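Local coordinates for carbohydrate-binding protein (Flavonifractor plautii, PDB 6N1B) that removes the acetyl group from N-acetylgalactosamine, probably that of the A blood-group antigen, within a gut bacterial pathway converting A to O type blood, at residues Met78-Tyr83 with Pro112-His117; His117-Asp122 with Tyr135-Asp140; Leu261-Gln266 with Gly316-Leu321. One frame throughout, in Å; residues are numbered along the deposited sequence.

How the contacts relate
Contacts 1 and 2 show one strand serving two purposes. They meet at His117, where the end of 112-117 forms the start of strand 116-126, and their centres lie about 12 Å apart; the salt bridge from Arg115 NE to Asp140 OD1, 2.9 Å, and the packing of Tyr116 against Trp138 tie them together. Both touch the alpha-galactose of the bound blood group B trisaccharide: contact 1 adds a loop wall that reaches the fucose, and contact 2 brings in the pocket calcium through Asp120. Contact 3 stands apart at the surface, its centre about 35 Å from that of contact 1 and about 29 Å from that of contact 2, joining two loops away from the sugar pocket.

Contact 1. Residues Met78-Tyr83 with Pro112-His117; sequences MRISIY and PSTRYH. With FUC (alpha-L-fucopyranose), chain B; GLA (alpha-D-galactopyranose), chain C.
His117 NE2 and alpha-galactose O3 share a nearly straight hydrogen bond of 2.7 Å, and behind the ring His117 CB touches Ser81 CB at 3.6 Å. The loop and the start of the strand thus meet beside the sugar. The His117 ring stands up from its strand with CG set between the backbone N and the carbonyl carbon (chi1 80°), which carries the imidazole out to the ligand. Fucose C2 lies over one ring face, whereas alpha-galactose O3 comes in at the edge, in the ring plane. At the other ring nitrogen, ND1 is hydrogen-bonded to OD2 of Asp141, whose OD1 holds the fucose, so the rotation of the imidazole is fixed from two ends. Ser81 OG donates to the fucose ring oxygen O5 over 2.7 Å, but in one of two modelled conformers, hence less certainly. Farther out the contact turns apolar. Ile82 CD1 sits 3.6 Å from Ser113 C, and Ile80 CD1 meets Thr114 CG2 at 3.9 Å, the two side chains crossing at about a right angle. Ser113 opens both a type I turn and an ST turn, its OG accepting from Arg115 N. The chemistry divides accordingly: aliphatic branches hold the loop against the turn, while the histidine touches both sugars and, in one conformer, the serine bonds the fucose.

Contact 2. Residues His117-Asp122 with Tyr135-Asp140; sequences HNCDAD and YWNWAD. With CA (calcium ion), chain D; CA (calcium ion), chain E; GLA (alpha-D-galactopyranose), chain C.
This beta hairpin, strands 116-126 and 131-140, forms one side of a four-stranded antiparallel sheet, consistent with a blade of a beta-propeller, and its first strand carries ligands for two calcium ions. His117 pairs with Ala139 and Cys119 with Asn137, each through two backbone hydrogen bonds. Beyond them a beta bulge places Asp120 and Ala121 opposite Trp136 before Asp122 pairs with Tyr135. On the sugar side, Cys119 SG, in one of its two conformers, packs against Asn137 CB. Asp120, in the bulge with positive phi, turns its carboxylate out to the calcium of the pocket, reached by OD1 at 2.0 Å, unusually short for calcium, so the ion's identity is less certain. Four waters and His272 complete that site, and Ser206 N holds Asp120 OD2. Asp122 serves a second calcium through OD1 at 2.4 Å, beside Asp56 and Asp274; CG anti to the backbone N (chi1 -176°) points it that way, and Arg336 also bonds OD1. On the opposite face of the sheet Asn118 lies alongside Trp136, amide and indole planes 89° apart, and sets its ND2 at the edge of Trp138, 3.3 Å from CD1. Asn118 ND2 and Trp136 NE1 are both donors and cannot bond each other. A water resolves the conflict, accepting from Asn118 ND2 over 2.7 Å and from Trp136 NE1 over 3.0 Å, the latter in the indole plane.

Contact 3. Residues Leu261-Gln266 with Gly316-Leu321; sequences LDENGQ and GTKPLL
A water takes the place of a direct bond: Glu263 N and Thr317 O lie close, but at an angle too poor for a hydrogen bond. The water accepts from Glu263 N over 2.9 Å and donates, weakly, to Thr317 O. The same carbonyl oxygen receives a CA-H...O contact from Asp262 CA at 3.5 Å. Side chains fill in round this bridge. Thr317 points toward the turn and lays CG2 near the carbonyl oxygens of Leu261 and Asp262, while its OG1 lies 3.5 Å from Glu263 CG, the two side chains crossing at about a right angle. A bend in the glutamate at chi2 (-128°) then brings its carboxylate alongside the lysine, Glu263 CD 3.5 Å from Lys318 CG, the two chains crossing at a slant. The touch is with this methylene: Glu263 OE2 and Lys318 NZ stay 5.7 Å apart, and the ammonium is bonded to Val402 O. Behind the contact, Asp262 OD1 accepts from Asn264 N at 2.9 Å and from Gln266 N at 3.0 Å, which arrive from opposite faces of the carboxylate. Gly265 N to Asp262 O closes the turn, and Asp262 N bonds Gln266 O. With glycine at positive phi in the last position, this matches a type I turn with a G1 bulge, reinforced by an Asx turn, in a surface loop joining two antiparallel sheets.

Contact 1. Residues Met78-Tyr83 with Pro112-His117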
loop_
_atom_site.group_PDB
_atom_site.type_symbol
_atom_site.label_atom_id
_atom_site.label_comp_id
_atom_site.label_asym_id
_atom_site.label_seq_id
_atom_site.Cartn_x
_atom_site.Cartn_y
_atom_site.Cartn_z
ATOM N N MET A 78 6.818 11.038 -12.535
ATOM C CA MET A 78 7.389 10.398 -13.704
ATOM C C MET A 78 8.837 10.782 -13.900
ATOM O O MET A 78 9.315 11.848 -13.523
ATOM C CB MET A 78 6.622 10.776 -14.953
ATOM C CG MET A 78 5.135 10.303 -14.967
ATOM S SD MET A 78 4.872 8.550 -14.736
ATOM C CE MET A 78 5.446 7.925 -16.278
ATOM N N ARG A 79 9.574 9.781 -14.472
ATOM C CA ARG A 79 10.926 9.933 -14.954
ATOM C C ARG A 79 12.041 9.746 -13.931
ATOM O O ARG A 79 13.193 9.508 -14.285
ATOM C CB ARG A 79 11.166 11.178 -15.738
ATOM C CG ARG A 79 10.162 11.488 -16.880
ATOM C CD ARG A 79 10.741 12.467 -17.832
ATOM N NE ARG A 79 9.725 12.884 -18.789
ATOM C CZ ARG A 79 9.984 13.742 -19.781
ATOM N NH1 ARG A 79 11.217 14.239 -19.938
ATOM N NH2 ARG A 79 8.965 14.102 -20.582
ATOM N N ILE A 80 11.728 9.982 -12.676
ATOM C CA ILE A 80 12.698 9.907 -11.581
ATOM C C ILE A 80 12.059 9.350 -10.361
ATOM O O ILE A 80 11.000 9.821 -9.980
ATOM C CB ILE A 80 13.426 11.239 -11.355
ATOM C CG1 ILE A 80 14.554 11.159 -10.331
ATOM C CG2 ILE A 80 12.464 12.366 -11.028
ATOM C CD1 ILE A 80 15.544 12.310 -10.401
ATOM N N SER A 81 12.695 8.273 -9.820
ATOM C CA SER A 81 12.135 7.574 -8.663
ATOM C C SER A 81 12.761 7.959 -7.334
ATOM O O SER A 81 12.457 7.390 -6.286
ATOM C CB SER A 81 12.215 6.052 -8.906
ATOM O OG SER A 81 11.362 5.717 -9.996
ATOM N N ILE A 82 13.649 8.965 -7.354
ATOM C CA ILE A 82 14.418 9.315 -6.220
ATOM C C ILE A 82 13.693 9.905 -5.055
ATOM O O ILE A 82 14.168 9.942 -3.939
ATOM C CB ILE A 82 15.683 10.180 -6.597
ATOM C CG1 ILE A 82 16.930 9.800 -5.735
ATOM C CG2 ILE A 82 15.258 11.633 -6.645
ATOM C CD1 ILE A 82 18.234 10.446 -6.076
ATOM N N TYR A 83 12.456 10.406 -5.341
ATOM C CA TYR A 83 11.580 11.038 -4.327
ATOM C C TYR A 83 10.650 10.063 -3.672
ATOM O O TYR A 83 9.907 10.480 -2.743
ATOM C CB TYR A 83 10.747 12.163 -4.941
ATOM C CG TYR A 83 11.568 13.214 -5.692
ATOM C CD1 TYR A 83 12.692 13.767 -5.242
ATOM C CD2 TYR A 83 11.157 13.636 -6.931
ATOM C CE1 TYR A 83 13.445 14.734 -5.932
ATOM C CE2 TYR A 83 11.863 14.557 -7.653
ATOM C CZ TYR A 83 13.026 15.071 -7.174
ATOM O OH TYR A 83 13.764 15.988 -7.887
ATOM N N PRO A 112 21.109 8.258 -2.391
ATOM C CA PRO A 112 22.193 9.230 -2.838
ATOM C C PRO A 112 22.318 9.370 -4.328
ATOM O O PRO A 112 23.086 10.211 -4.753
ATOM C CB PRO A 112 23.510 8.507 -2.211
ATOM C CG PRO A 112 23.163 7.089 -2.145
ATOM C CD PRO A 112 21.672 7.082 -1.735
ATOM N N SER A 113 21.704 8.475 -5.070
ATOM C CA SER A 113 21.704 8.507 -6.509
ATOM C C SER A 113 20.512 7.832 -7.093
ATOM O O SER A 113 19.832 7.074 -6.388
ATOM C CB SER A 113 22.994 7.986 -7.174
ATOM O OG SER A 113 22.879 6.554 -7.240
ATOM N N THR A 114 20.271 8.033 -8.371
ATOM C CA THR A 114 19.195 7.411 -9.121
ATOM C C THR A 114 19.403 5.919 -9.454
ATOM O O THR A 114 18.574 5.302 -10.031
ATOM C CB THR A 114 18.789 8.162 -10.379
ATOM O OG1 THR A 114 19.901 8.271 -11.216
ATOM C CG2 THR A 114 18.262 9.595 -10.050
ATOM N N ARG A 115 20.532 5.338 -9.024
ATOM C CA ARG A 115 20.737 3.909 -9.127
ATOM C C ARG A 115 19.732 3.135 -8.281
ATOM O O ARG A 115 19.421 1.983 -8.595
ATOM C CB ARG A 115 22.174 3.531 -8.716
ATOM C CG ARG A 115 22.421 1.999 -8.701
ATOM C CD ARG A 115 23.851 1.702 -8.465
ATOM N NE ARG A 115 24.011 0.277 -8.349
ATOM C CZ ARG A 115 25.139 -0.375 -8.352
ATOM N NH1 ARG A 115 26.326 0.278 -8.530
ATOM N NH2 ARG A 115 25.094 -1.693 -8.180
ATOM N N TYR A 116 19.256 3.758 -7.188
ATOM C CA TYR A 116 18.472 3.107 -6.151
ATOM C C TYR A 116 17.119 3.780 -5.996
ATOM O O TYR A 116 17.034 4.993 -6.275
ATOM C CB TYR A 116 19.130 3.219 -4.781
ATOM C CG TYR A 116 20.541 2.709 -4.807
ATOM C CD1 TYR A 116 20.852 1.347 -4.581
ATOM C CD2 TYR A 116 21.590 3.580 -4.975
ATOM C CE1 TYR A 116 22.150 0.833 -4.635
ATOM C CE2 TYR A 116 22.925 3.086 -5.047
ATOM C CZ TYR A 116 23.198 1.713 -4.921
ATOM O OH TYR A 116 24.474 1.172 -4.984
ATOM N N HIS A 117 16.102 3.040 -5.592
ATOM C CA HIS A 117 14.882 3.745 -5.201
ATOM C C HIS A 117 14.130 2.927 -4.174
ATOM O O HIS A 117 14.212 1.688 -4.128
ATOM C CB HIS A 117 13.939 4.084 -6.426
ATOM C CG HIS A 117 13.102 2.899 -6.874
ATOM N ND1 HIS A 117 13.620 1.823 -7.572
ATOM C CD2 HIS A 117 11.755 2.665 -6.781
ATOM C CE1 HIS A 117 12.622 0.989 -7.855
ATOM N NE2 HIS A 117 11.481 1.464 -7.371
HETATM C C1 FUC B . 11.304 2.739 -11.966
HETATM C C2 FUC B . 12.654 2.216 -11.450
HETATM C C3 FUC B . 13.767 2.535 -12.471
HETATM C C4 FUC B . 13.854 4.038 -12.661
HETATM C C5 FUC B . 12.514 4.542 -13.176
HETATM C C6 FUC B . 12.383 6.084 -13.349
HETATM O O2 FUC B . 12.583 0.764 -11.311
HETATM O O3 FUC B . 15.050 2.095 -11.950
HETATM O O4 FUC B . 14.187 4.646 -11.421
HETATM O O5 FUC B . 11.474 4.144 -12.229
HETATM C C1 GLA C . 7.717 0.392 -11.362
HETATM C C2 GLA C . 7.625 0.480 -9.802
HETATM C C3 GLA C . 9.034 0.347 -9.201
HETATM C C4 GLA C . 9.766 -0.951 -9.702
HETATM C C5 GLA C . 9.665 -1.058 -11.255
HETATM C C6 GLA C . 10.026 -2.400 -11.750
HETATM O O2 GLA C . 7.069 1.814 -9.501
HETATM O O3 GLA C . 8.993 0.474 -7.574
HETATM O O4 GLA C . 9.125 -1.993 -9.066
HETATM O O5 GLA C . 8.251 -0.934 -11.723
HETATM O O6 GLA C . 10.030 -2.496 -13.240
#

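Contact 2. Residues His117-Asp122 with Tyr135-Asp140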
loop_
_atom_site.group_PDB
_atom_site.type_symbol
_atom_site.label_atom_id
_atom_site.label_comp_id
_atom_site.label_asym_id
_atom_site.label_seq_id
_atom_site.Cartn_x
_atom_site.Cartn_y
_atom_site.Cartn_z
ATOM N N HIS A 117 16.102 3.040 -5.592
ATOM C CA HIS A 117 14.882 3.745 -5.201
ATOM C C HIS A 117 14.130 2.927 -4.174
ATOM O O HIS A 117 14.212 1.688 -4.128
ATOM C CB HIS A 117 13.939 4.084 -6.426
ATOM C CG HIS A 117 13.102 2.899 -6.874
ATOM N ND1 HIS A 117 13.620 1.823 -7.572
ATOM C CD2 HIS A 117 11.755 2.665 -6.781
ATOM C CE1 HIS A 117 12.622 0.989 -7.855
ATOM N NE2 HIS A 117 11.481 1.464 -7.371
ATOM N N ASN A 118 13.321 3.638 -3.410
ATOM C CA ASN A 118 12.381 3.037 -2.448
ATOM C C ASN A 118 10.994 3.009 -3.081
ATOM O O ASN A 118 10.711 3.694 -4.070
ATOM C CB ASN A 118 12.360 3.851 -1.164
ATOM C CG ASN A 118 13.703 3.888 -0.473
ATOM O OD1 ASN A 118 14.234 5.060 -0.144
ATOM N ND2 ASN A 118 14.269 2.782 -0.228
ATOM N N CYS A 119 10.110 2.205 -2.507
ATOM C CA CYS A 119 8.726 2.080 -3.008
ATOM C C CYS A 119 7.887 1.234 -2.069
ATOM O O CYS A 119 8.406 0.596 -1.134
ATOM C CB CYS A 119 8.672 1.440 -4.448
ATOM S SG CYS A 119 9.344 -0.249 -4.458
ATOM N N ASP A 120 6.588 1.281 -2.297
ATOM C CA ASP A 120 5.731 0.180 -1.816
ATOM C C ASP A 120 5.649 0.084 -0.309
ATOM O O ASP A 120 5.908 -1.036 0.287
ATOM C CB ASP A 120 6.186 -1.172 -2.394
ATOM C CG ASP A 120 6.028 -1.300 -3.902
ATOM O OD1 ASP A 120 5.627 -0.316 -4.536
ATOM O OD2 ASP A 120 6.512 -2.316 -4.432
ATOM N N ALA A 121 5.257 1.119 0.394
ATOM C CA ALA A 121 5.135 1.062 1.834
ATOM C C ALA A 121 3.843 0.349 2.265
ATOM O O ALA A 121 2.783 0.489 1.694
ATOM C CB ALA A 121 5.219 2.408 2.445
ATOM N N ASP A 122 3.924 -0.309 3.430
ATOM C CA ASP A 122 2.771 -0.956 4.117
ATOM C C ASP A 122 3.036 -0.981 5.594
ATOM O O ASP A 122 4.195 -1.238 5.987
ATOM C CB ASP A 122 2.591 -2.387 3.548
ATOM C CG ASP A 122 1.387 -3.149 4.087
ATOM O OD1 ASP A 122 0.197 -3.060 3.533
ATOM O OD2 ASP A 122 1.596 -3.833 5.138
ATOM N N TYR A 135 6.859 -0.960 6.758
ATOM C CA TYR A 135 7.691 -1.711 5.810
ATOM C C TYR A 135 7.756 -0.977 4.486
ATOM O O TYR A 135 6.801 -0.270 4.108
ATOM C CB TYR A 135 7.045 -3.082 5.574
ATOM C CG TYR A 135 7.001 -3.982 6.804
ATOM C CD1 TYR A 135 5.930 -3.942 7.683
ATOM C CD2 TYR A 135 7.972 -4.935 7.036
ATOM C CE1 TYR A 135 5.894 -4.788 8.766
ATOM C CE2 TYR A 135 7.947 -5.800 8.113
ATOM C CZ TYR A 135 6.844 -5.747 8.953
ATOM O OH TYR A 135 6.753 -6.583 10.041
ATOM N N TRP A 136 8.807 -1.208 3.729
ATOM C CA TRP A 136 8.853 -0.735 2.322
ATOM C C TRP A 136 9.874 -1.600 1.577
ATOM O O TRP A 136 10.559 -2.435 2.155
ATOM C CB TRP A 136 9.179 0.754 2.208
ATOM C CG TRP A 136 10.591 1.099 2.557
ATOM C CD1 TRP A 136 11.642 1.253 1.671
ATOM C CD2 TRP A 136 11.144 1.324 3.851
ATOM N NE1 TRP A 136 12.820 1.510 2.325
ATOM C CE2 TRP A 136 12.522 1.596 3.669
ATOM C CE3 TRP A 136 10.650 1.296 5.148
ATOM C CZ2 TRP A 136 13.366 1.805 4.710
ATOM C CZ3 TRP A 136 11.522 1.548 6.201
ATOM C CH2 TRP A 136 12.855 1.817 5.995
ATOM N N ASN A 137 9.947 -1.356 0.264
ATOM C CA ASN A 137 10.870 -2.063 -0.635
ATOM C C ASN A 137 11.940 -1.129 -1.104
ATOM O O ASN A 137 11.615 -0.019 -1.557
ATOM C CB ASN A 137 10.061 -2.666 -1.773
ATOM C CG ASN A 137 10.873 -3.529 -2.662
ATOM O OD1 ASN A 137 11.796 -2.993 -3.320
ATOM N ND2 ASN A 137 10.568 -4.835 -2.766
ATOM N N TRP A 138 13.165 -1.511 -0.993
ATOM C CA TRP A 138 14.305 -0.811 -1.481
ATOM C C TRP A 138 14.956 -1.607 -2.612
ATOM O O TRP A 138 15.201 -2.824 -2.421
ATOM C CB TRP A 138 15.387 -0.565 -0.401
ATOM C CG TRP A 138 16.735 -0.101 -0.835
ATOM C CD1 TRP A 138 17.096 1.238 -1.038
ATOM C CD2 TRP A 138 17.889 -0.897 -1.126
ATOM N NE1 TRP A 138 18.426 1.283 -1.388
ATOM C CE2 TRP A 138 18.939 -0.002 -1.433
ATOM C CE3 TRP A 138 18.166 -2.249 -1.039
ATOM C CZ2 TRP A 138 20.219 -0.427 -1.644
ATOM C CZ3 TRP A 138 19.451 -2.715 -1.317
ATOM C CH2 TRP A 138 20.468 -1.808 -1.645
ATOM N N ALA A 139 15.296 -0.975 -3.737
ATOM C CA ALA A 139 15.921 -1.721 -4.850
ATOM C C ALA A 139 17.193 -1.004 -5.294
ATOM O O ALA A 139 17.220 0.234 -5.414
ATOM C CB ALA A 139 14.967 -1.761 -6.030
ATOM N N ASP A 140 18.201 -1.799 -5.586
ATOM C CA ASP A 140 19.283 -1.431 -6.465
ATOM C C ASP A 140 18.832 -1.727 -7.884
ATOM O O ASP A 140 18.723 -2.875 -8.238
ATOM C CB ASP A 140 20.528 -2.281 -6.107
ATOM C CG ASP A 140 21.774 -2.034 -6.993
ATOM O OD1 ASP A 140 21.621 -1.277 -7.963
ATOM O OD2 ASP A 140 22.852 -2.619 -6.631
HETATM CA CA CA D . 5.365 0.052 -6.447
HETATM CA CA CA E . -1.895 -2.671 4.727
HETATM C C1 GLA C . 7.717 0.392 -11.362
HETATM C C2 GLA C . 7.625 0.480 -9.802
HETATM C C3 GLA C . 9.034 0.347 -9.201
HETATM C C4 GLA C . 9.766 -0.951 -9.702
HETATM C C5 GLA C . 9.665 -1.058 -11.255
HETATM C C6 GLA C . 10.026 -2.400 -11.750
HETATM O O2 GLA C . 7.069 1.814 -9.501
HETATM O O3 GLA C . 8.993 0.474 -7.574
HETATM O O4 GLA C . 9.125 -1.993 -9.066
HETATM O O5 GLA C . 8.251 -0.934 -11.723
HETATM O O6 GLA C . 10.030 -2.496 -13.240
HETATM O O HOH W 1 12.114 -0.332 -4.785
HETATM O O HOH W 2 15.706 2.212 1.984
HETATM O O HOH W 3 5.361 0.818 -8.295
HETATM O O HOH W 4 4.005 1.539 -5.689
HETATM O O HOH W 5 6.836 1.594 -6.688
HETATM O O HOH W 6 6.801 -1.443 -6.986
HETATM O O HOH W 7 -4.202 -2.278 4.871
#

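Contact 3. Residues Leu261-Gln266 with Gly316-Leu321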
loop_
_atom_site.group_PDB
_atom_site.type_symbol
_atom_site.label_atom_id
_atom_site.label_comp_id
_atom_site.label_asym_id
_atom_site.label_seq_id
_atom_site.Cartn_x
_atom_site.Cartn_y
_atom_site.Cartn_z
ATOM N N LEU A 261 -10.629 -15.062 -13.673
ATOM C CA LEU A 261 -10.945 -14.535 -14.994
ATOM C C LEU A 261 -11.720 -13.206 -14.894
ATOM O O LEU A 261 -12.544 -13.047 -13.992
ATOM C CB LEU A 261 -11.726 -15.563 -15.748
ATOM C CG LEU A 261 -11.115 -17.009 -15.855
ATOM C CD1 LEU A 261 -11.932 -17.890 -16.803
ATOM C CD2 LEU A 261 -9.663 -17.009 -16.211
ATOM N N ASP A 262 -11.487 -12.356 -15.916
ATOM C CA ASP A 262 -12.232 -11.122 -16.030
ATOM C C ASP A 262 -13.508 -11.333 -16.846
ATOM O O ASP A 262 -13.911 -12.468 -17.123
ATOM C CB ASP A 262 -11.320 -10.013 -16.587
ATOM C CG ASP A 262 -10.921 -10.175 -18.061
ATOM O OD1 ASP A 262 -11.530 -11.061 -18.715
ATOM O OD2 ASP A 262 -10.104 -9.338 -18.454
ATOM N N GLU A 263 -14.175 -10.226 -17.193
ATOM C CA GLU A 263 -15.492 -10.353 -17.871
ATOM C C GLU A 263 -15.420 -10.879 -19.300
ATOM O O GLU A 263 -16.404 -11.282 -19.853
ATOM C CB GLU A 263 -16.204 -8.938 -17.915
ATOM C CG GLU A 263 -16.758 -8.599 -16.610
ATOM C CD GLU A 263 -18.295 -8.179 -16.702
ATOM O OE1 GLU A 263 -19.247 -9.056 -16.569
ATOM O OE2 GLU A 263 -18.573 -6.962 -16.956
ATOM N N ASN A 264 -14.195 -10.929 -19.859
ATOM C CA ASN A 264 -13.934 -11.607 -21.131
ATOM C C ASN A 264 -13.415 -13.021 -20.957
ATOM O O ASN A 264 -12.983 -13.713 -21.939
ATOM C CB ASN A 264 -12.891 -10.772 -21.910
ATOM C CG ASN A 264 -13.425 -9.410 -22.210
ATOM O OD1 ASN A 264 -14.575 -9.271 -22.622
ATOM N ND2 ASN A 264 -12.579 -8.398 -22.135
ATOM N N GLY A 265 -13.399 -13.515 -19.765
ATOM C CA GLY A 265 -12.842 -14.815 -19.568
ATOM C C GLY A 265 -11.363 -14.914 -19.627
ATOM O O GLY A 265 -10.852 -16.009 -19.905
ATOM N N GLN A 266 -10.626 -13.800 -19.417
ATOM C CA GLN A 266 -9.173 -13.687 -19.596
ATOM C C GLN A 266 -8.559 -13.669 -18.185
ATOM O O GLN A 266 -9.055 -13.003 -17.275
ATOM C CB GLN A 266 -8.724 -12.411 -20.317
ATOM C CG GLN A 266 -9.279 -11.974 -21.663
ATOM C CD GLN A 266 -9.206 -13.174 -22.396
ATOM O OE1 GLN A 266 -7.971 -13.738 -22.525
ATOM N NE2 GLN A 266 -10.205 -13.456 -23.259
ATOM N N GLY A 316 -16.337 -12.564 -8.210
ATOM C CA GLY A 316 -16.935 -12.182 -9.459
ATOM C C GLY A 316 -15.928 -12.070 -10.616
ATOM O O GLY A 316 -14.725 -12.290 -10.379
ATOM N N THR A 317 -16.366 -11.638 -11.765
ATOM C CA THR A 317 -15.599 -11.348 -12.903
ATOM C C THR A 317 -15.262 -9.868 -13.064
ATOM O O THR A 317 -14.422 -9.438 -13.856
ATOM C CB THR A 317 -16.214 -11.839 -14.221
ATOM O OG1 THR A 317 -17.491 -11.217 -14.349
ATOM C CG2 THR A 317 -16.355 -13.305 -14.219
ATOM N N LYS A 318 -16.103 -9.020 -12.376
ATOM C CA LYS A 318 -16.114 -7.624 -12.585
ATOM C C LYS A 318 -15.040 -6.900 -11.759
ATOM O O LYS A 318 -14.768 -7.299 -10.622
ATOM C CB LYS A 318 -17.527 -7.052 -12.262
ATOM C CG LYS A 318 -18.555 -7.587 -13.266
ATOM C CD LYS A 318 -19.987 -7.331 -12.868
ATOM C CE LYS A 318 -20.292 -5.883 -12.735
ATOM N NZ LYS A 318 -21.813 -5.784 -12.394
ATOM N N PRO A 319 -14.528 -5.769 -12.243
ATOM C CA PRO A 319 -13.572 -4.967 -11.449
ATOM C C PRO A 319 -14.237 -4.316 -10.273
ATOM O O PRO A 319 -15.401 -3.919 -10.308
ATOM C CB PRO A 319 -13.040 -3.916 -12.427
ATOM C CG PRO A 319 -14.113 -3.856 -13.461
ATOM C CD PRO A 319 -14.776 -5.166 -13.527
ATOM N N LEU A 320 -13.479 -4.237 -9.188
ATOM C CA LEU A 320 -13.851 -3.448 -8.054
ATOM C C LEU A 320 -13.696 -1.951 -8.342
ATOM O O LEU A 320 -14.522 -1.153 -7.782
ATOM C CB LEU A 320 -12.927 -3.845 -6.842
ATOM C CG LEU A 320 -13.062 -3.127 -5.549
ATOM C CD1 LEU A 320 -14.458 -3.400 -4.953
ATOM C CD2 LEU A 320 -11.968 -3.509 -4.570
ATOM N N LEU A 321 -12.748 -1.515 -9.109
ATOM C CA LEU A 321 -12.549 -0.094 -9.359
ATOM C C LEU A 321 -11.824 -0.026 -10.695
ATOM O O LEU A 321 -10.845 -0.765 -10.916
ATOM C CB LEU A 321 -11.771 0.597 -8.260
ATOM C CG LEU A 321 -11.902 2.114 -8.128
ATOM C CD1 LEU A 321 -13.326 2.446 -7.730
ATOM C CD2 LEU A 321 -10.909 2.672 -7.183
HETATM O O HOH W 8 -13.603 -7.481 -16.388
#